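Local coordinates for protein heroin esterase (Rhodococcus sp., PDB 1LZL) that is an alpha/beta-hydrolase-fold esterase that probably removes acetyl groups from heroin and similar acetyl esters, at residues 16-21 with 206-211. Numbering follows the deposited sequence.
Sequences TMLPKV and TPLWHR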
loop_
_atom_site.group_PDB
_atom_site.type_symbol
_atom_site.label_atom_id
_atom_site.label_comp_id
_atom_site.label_asym_id
_atom_site.label_seq_id
_atom_site.Cartn_x
_atom_site.Cartn_y
_atom_site.Cartn_z
ATOM N N THR A 16 21.567 11.946 -3.342
ATOM C CA THR A 16 22.149 12.954 -2.447
ATOM C C THR A 16 21.121 14.015 -2.070
ATOM O O THR A 16 21.377 14.723 -1.112
ATOM C CB THR A 16 23.368 13.673 -3.043
ATOM O OG1 THR A 16 23.070 13.984 -4.398
ATOM C CG2 THR A 16 24.569 12.744 -3.046
ATOM N N MET A 17 20.013 14.097 -2.774
ATOM C CA MET A 17 18.978 15.099 -2.578
ATOM C C MET A 17 17.955 14.634 -1.536
ATOM O O MET A 17 17.348 15.420 -0.784
ATOM C CB MET A 17 18.328 15.391 -3.928
ATOM C CG MET A 17 19.203 16.161 -4.902
ATOM S SD MET A 17 20.622 15.266 -5.562
ATOM C CE MET A 17 19.816 13.823 -6.281
ATOM N N LEU A 18 17.797 13.313 -1.502
ATOM C CA LEU A 18 16.833 12.625 -0.645
ATOM C C LEU A 18 16.838 13.103 0.802
ATOM O O LEU A 18 17.704 12.972 1.657
ATOM C CB LEU A 18 17.077 11.114 -0.715
ATOM C CG LEU A 18 16.180 10.383 -1.713
ATOM C CD1 LEU A 18 16.798 9.072 -2.180
ATOM C CD2 LEU A 18 14.818 10.130 -1.084
ATOM N N PRO A 19 15.695 13.721 1.074
ATOM C CA PRO A 19 15.337 14.276 2.362
ATOM C C PRO A 19 15.303 13.233 3.467
ATOM O O PRO A 19 15.012 12.076 3.158
ATOM C CB PRO A 19 13.871 14.698 2.125
ATOM C CG PRO A 19 13.431 13.804 1.004
ATOM C CD PRO A 19 14.620 13.888 0.065
ATOM N N LYS A 20 15.549 13.589 4.719
ATOM C CA LYS A 20 15.357 12.590 5.777
ATOM C C LYS A 20 13.882 12.598 6.184
ATOM O O LYS A 20 13.311 13.634 6.481
ATOM C CB LYS A 20 16.236 12.807 7.012
ATOM C CG LYS A 20 17.704 12.419 6.841
ATOM C CD LYS A 20 18.246 11.628 8.023
ATOM C CE LYS A 20 18.874 10.323 7.571
ATOM N NZ LYS A 20 20.326 10.220 7.864
ATOM N N VAL A 21 13.246 11.429 6.165
ATOM C CA VAL A 21 11.897 11.380 6.748
ATOM C C VAL A 21 12.023 10.629 8.063
ATOM O O VAL A 21 11.958 9.420 8.131
ATOM C CB VAL A 21 10.930 10.685 5.794
ATOM C CG1 VAL A 21 9.546 10.605 6.416
ATOM C CG2 VAL A 21 10.920 11.457 4.494
ATOM N N THR A 206 19.495 2.598 5.653
ATOM C CA THR A 206 19.200 2.586 4.221
ATOM C C THR A 206 18.322 3.737 3.813
ATOM O O THR A 206 17.731 4.444 4.674
ATOM C CB THR A 206 18.505 1.242 3.895
ATOM O OG1 THR A 206 17.633 0.847 4.990
ATOM C CG2 THR A 206 19.558 0.167 3.704
ATOM N N PRO A 207 18.204 4.103 2.555
ATOM C CA PRO A 207 17.416 5.243 2.101
ATOM C C PRO A 207 15.922 5.107 2.463
ATOM O O PRO A 207 15.349 4.034 2.285
ATOM C CB PRO A 207 17.627 5.189 0.593
ATOM C CG PRO A 207 18.973 4.547 0.405
ATOM C CD PRO A 207 18.948 3.440 1.438
ATOM N N LEU A 208 15.378 6.212 2.979
ATOM C CA LEU A 208 13.995 6.466 3.301
ATOM C C LEU A 208 13.460 5.596 4.413
ATOM O O LEU A 208 12.842 6.102 5.387
ATOM C CB LEU A 208 13.151 6.336 2.024
ATOM C CG LEU A 208 13.489 7.399 0.962
ATOM C CD1 LEU A 208 12.466 7.293 -0.152
ATOM C CD2 LEU A 208 13.551 8.760 1.635
ATOM N N TRP A 209 13.572 4.263 4.367
ATOM C CA TRP A 209 13.098 3.371 5.419
ATOM C C TRP A 209 14.298 2.591 5.939
ATOM O O TRP A 209 15.194 2.284 5.151
ATOM C CB TRP A 209 12.029 2.402 4.940
ATOM C CG TRP A 209 11.052 1.958 6.017
ATOM C CD1 TRP A 209 10.806 0.719 6.500
ATOM C CD2 TRP A 209 10.166 2.848 6.741
ATOM N NE1 TRP A 209 9.825 0.739 7.481
ATOM C CE2 TRP A 209 9.441 2.039 7.627
ATOM C CE3 TRP A 209 9.987 4.234 6.661
ATOM C CZ2 TRP A 209 8.471 2.590 8.495
ATOM C CZ3 TRP A 209 9.020 4.774 7.537
ATOM C CH2 TRP A 209 8.300 3.967 8.420
ATOM N N HIS A 210 14.208 2.260 7.207
ATOM C CA HIS A 210 15.337 1.689 7.943
ATOM C C HIS A 210 14.790 1.203 9.260
ATOM O O HIS A 210 13.643 1.535 9.661
ATOM C CB HIS A 210 16.483 2.689 8.082
ATOM C CG HIS A 210 16.078 4.048 8.587
ATOM N ND1 HIS A 210 16.298 5.203 7.863
ATOM C CD2 HIS A 210 15.436 4.397 9.739
ATOM C CE1 HIS A 210 15.812 6.214 8.572
ATOM N NE2 HIS A 210 15.307 5.737 9.696
ATOM N N ARG A 211 15.614 0.444 9.980
ATOM C CA ARG A 211 15.143 -0.152 11.213
ATOM C C ARG A 211 14.669 0.910 12.229
ATOM O O ARG A 211 13.599 0.712 12.832
ATOM C CB ARG A 211 16.245 -1.035 11.769
ATOM C CG ARG A 211 15.738 -1.833 12.981
ATOM C CD ARG A 211 16.913 -2.636 13.551
ATOM N NE ARG A 211 16.426 -3.299 14.765
ATOM C CZ ARG A 211 15.760 -4.442 14.730
ATOM N NH1 ARG A 211 15.495 -5.083 13.595
ATOM N NH2 ARG A 211 15.323 -5.009 15.848
HETATM O O HOH W 1 14.409 8.773 6.081
#
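Leu18 and Leu208 make the apolar part of this contact, their side chains crossing at about a right angle. A single methyl of Leu18 does the touching: CD2 meets Leu208 CD2 at 3.3 Å, tighter than ordinary van der Waals packing, and also approaches the branch point, lying 3.7 Å from Leu208 CG. On Leu208, CG stands anti to the carbonyl carbon and beside the backbone N (chi1 -65°), which carries the forked end across to the other loop. There Leu208 CD2 also comes within 3.9 Å of Pro19 O, so this one methyl touches both a side chain and a backbone carbonyl.

The polar link runs through water. Val21 N donates to water 1 at 2.9 Å, and the same water donates to Leu208 O at 3.2 Å, bridging the two backbones where no direct hydrogen bond joins them. Asn213 ND2 supplements this bridge with a hydrogen bond to Val21 O and a weak one to Leu208 O.

Within 206-211 two bonds shape the Leu208 side of the contact. Trp209 N reaches Pro207 O at 2.7 Å, closing a classic gamma turn around Leu208, whose phi is positive (65°). Thr206 OG1 donates to Trp209 O at 2.8 Å, in the carbonyl plane on a lone pair, with a C=O...donor angle of 142°.

The contact lies at the surface and joins the loop between helices 9-14 and 26-41 to the loop that leads from helix 198-202 into helix 211-222, with His210 at the N-cap of the latter. Next to Leu208, the Trp209 ring meets that of His290, the probable histidine of a Ser160-His290-Asp260 triad. Pro19 and Val21 rest against helix 26-41, while Trp209 packs on helix 211-222.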